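Local coordinates for Lactamase_B domain-containing protein (Bacillus lehensis G1, PDB 7EV5) that is a zinc-binding metallo-beta-lactamase-fold protein, probably a hydrolase, that resembles B3 metallo-beta-lactamases and glyoxalase II and has dual activity, at residues Q4-G8 and G30-L36. Numbering follows the deposited sequence.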
loop_
_atom_site.group_PDB
_atom_site.type_symbol
_atom_site.label_atom_id
_atom_site.label_comp_id
_atom_site.label_asym_id
_atom_site.label_seq_id
_atom_site.Cartn_x
_atom_site.Cartn_y
_atom_site.Cartn_z
ATOM N N GLN A 4 -0.477 7.828 -9.332
ATOM C CA GLN A 4 -1.366 7.789 -8.182
ATOM C C GLN A 4 -2.801 7.760 -8.689
ATOM O O GLN A 4 -3.212 8.644 -9.456
ATOM C CB GLN A 4 -1.138 9.040 -7.341
ATOM C CG GLN A 4 -2.000 9.150 -6.092
ATOM C CD GLN A 4 -1.726 10.436 -5.355
ATOM O OE1 GLN A 4 -1.775 11.512 -5.939
ATOM N NE2 GLN A 4 -1.394 10.331 -4.079
ATOM N N ILE A 5 -3.557 6.748 -8.271
ATOM C CA ILE A 5 -4.919 6.525 -8.758
ATOM C C ILE A 5 -5.859 6.372 -7.569
ATOM O O ILE A 5 -5.999 5.266 -7.025
ATOM C CB ILE A 5 -4.979 5.311 -9.702
ATOM C CG1 ILE A 5 -3.950 5.463 -10.834
ATOM C CG2 ILE A 5 -6.383 5.144 -10.271
ATOM C CD1 ILE A 5 -3.892 4.304 -11.813
ATOM N N PRO A 6 -6.524 7.441 -7.127
ATOM C CA PRO A 6 -7.511 7.291 -6.053
ATOM C C PRO A 6 -8.703 6.492 -6.552
ATOM O O PRO A 6 -9.173 6.697 -7.673
ATOM C CB PRO A 6 -7.915 8.738 -5.734
ATOM C CG PRO A 6 -6.841 9.586 -6.312
ATOM C CD PRO A 6 -6.295 8.849 -7.489
ATOM N N LEU A 7 -9.184 5.560 -5.720
ATOM C CA LEU A 7 -10.222 4.628 -6.137
ATOM C C LEU A 7 -11.245 4.406 -5.034
ATOM O O LEU A 7 -10.899 4.341 -3.853
ATOM C CB LEU A 7 -9.630 3.260 -6.492
ATOM C CG LEU A 7 -8.714 3.183 -7.714
ATOM C CD1 LEU A 7 -7.968 1.859 -7.713
ATOM C CD2 LEU A 7 -9.502 3.345 -9.008
ATOM N N GLY A 8 -12.506 4.250 -5.437
ATOM C CA GLY A 8 -13.570 3.909 -4.525
ATOM C C GLY A 8 -14.106 5.111 -3.778
ATOM O O GLY A 8 -13.558 6.215 -3.852
ATOM N N GLY A 30 -7.947 -0.663 -4.358
ATOM C CA GLY A 30 -8.880 -0.657 -3.250
ATOM C C GLY A 30 -10.354 -0.640 -3.596
ATOM O O GLY A 30 -11.184 -1.013 -2.768
ATOM N N GLY A 31 -10.682 -0.202 -4.806
ATOM C CA GLY A 31 -12.066 -0.066 -5.225
ATOM C C GLY A 31 -12.086 0.264 -6.698
ATOM O O GLY A 31 -11.045 0.299 -7.357
ATOM N N ASP A 32 -13.297 0.491 -7.210
ATOM C CA ASP A 32 -13.510 0.906 -8.600
ATOM C C ASP A 32 -12.608 0.121 -9.555
ATOM O O ASP A 32 -11.844 0.683 -10.346
ATOM C CB ASP A 32 -13.323 2.415 -8.741
ATOM C CG ASP A 32 -13.977 2.981 -9.978
ATOM O OD1 ASP A 32 -14.512 2.207 -10.802
ATOM O OD2 ASP A 32 -13.950 4.217 -10.121
ATOM N N ALA A 33 -12.690 -1.212 -9.453
ATOM C CA ALA A 33 -11.778 -2.080 -10.191
ATOM C C ALA A 33 -11.785 -1.767 -11.678
ATOM O O ALA A 33 -10.735 -1.777 -12.323
ATOM C CB ALA A 33 -12.147 -3.548 -9.973
ATOM N N GLU A 34 -12.963 -1.478 -12.233
ATOM C CA GLU A 34 -13.086 -1.289 -13.674
ATOM C C GLU A 34 -12.334 -0.049 -14.142
ATOM O O GLU A 34 -11.752 -0.049 -15.231
ATOM C CB GLU A 34 -14.566 -1.224 -14.064
ATOM C CG GLU A 34 -15.319 -2.533 -13.886
ATOM C CD GLU A 34 -15.521 -2.911 -12.432
ATOM O OE1 GLU A 34 -15.729 -2.001 -11.588
ATOM O OE2 GLU A 34 -15.466 -4.121 -12.136
ATOM N N ALA A 35 -12.315 1.009 -13.334
ATOM C CA ALA A 35 -11.530 2.184 -13.697
ATOM C C ALA A 35 -10.044 1.857 -13.757
ATOM O O ALA A 35 -9.329 2.327 -14.651
ATOM C CB ALA A 35 -11.783 3.317 -12.707
ATOM N N LEU A 36 -9.555 1.065 -12.799
ATOM C CA LEU A 36 -8.142 0.703 -12.790
ATOM C C LEU A 36 -7.812 -0.269 -13.915
ATOM O O LEU A 36 -6.808 -0.087 -14.615
ATOM C CB LEU A 36 -7.762 0.115 -11.431
ATOM C CG LEU A 36 -6.318 -0.397 -11.324
ATOM C CD1 LEU A 36 -5.311 0.716 -11.531
ATOM C CD2 LEU A 36 -6.113 -1.064 -9.964
HETATM O O HOH W 1 -13.415 5.553 -7.900
#
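Leu7 presses its side chain against the backbone of Gly31 and the first turn of helix 33-42, and most of the packing turns on it. Its CB lies 3.4 Å from Gly31 O, and both methyls stay close to the same carbonyl oxygen, so the leucine sits against this atom with its whole branch. With CG anti to the carbonyl carbon (chi1 -66°), the branch reaches toward the helix: CD2 meets CB of Asp32 and, at 4.3 Å, CB of Ala35, whereas CD1 rests 4.1 Å from Leu36 CB. Leu36 crosses Leu7 at about a right angle and, further along, brings its CD1 to within 3.9 Å of Ile5 CD1. Branched aliphatic chains suit this apolar side, where Leu7 and Leu36 are buried and edge strand 2-7 meets the helix; Val66 of helix 63-70 touches Leu36 as well.

Glycines suit the place where the two backbones draw together: Gly8 and Gly31, having no side chains, let their CA atoms come within 4.3 Å. The positive phi of Gly8 (82°) is a conformation that by itself favours glycine.

The outer margin is looser and wet. Asp32, exposed at the N-cap position of the helix, sends its carboxylate away from the leucines, and a water spans the gap: it accepts from Gly8 N at 2.9 Å and donates to Asp32 OD2 at 2.6 Å.

The contact joins the edge of the six-stranded sheet to the loop and helix that follow strand 23-27, and Gly30 lies near the zinc ligands Asp58 and His59. No direct hydrogen bond links the segments, and Gly31 N is buried without a partner, which implies that the fit rests on apolar shape and closely set backbones, with water making the polar bridge.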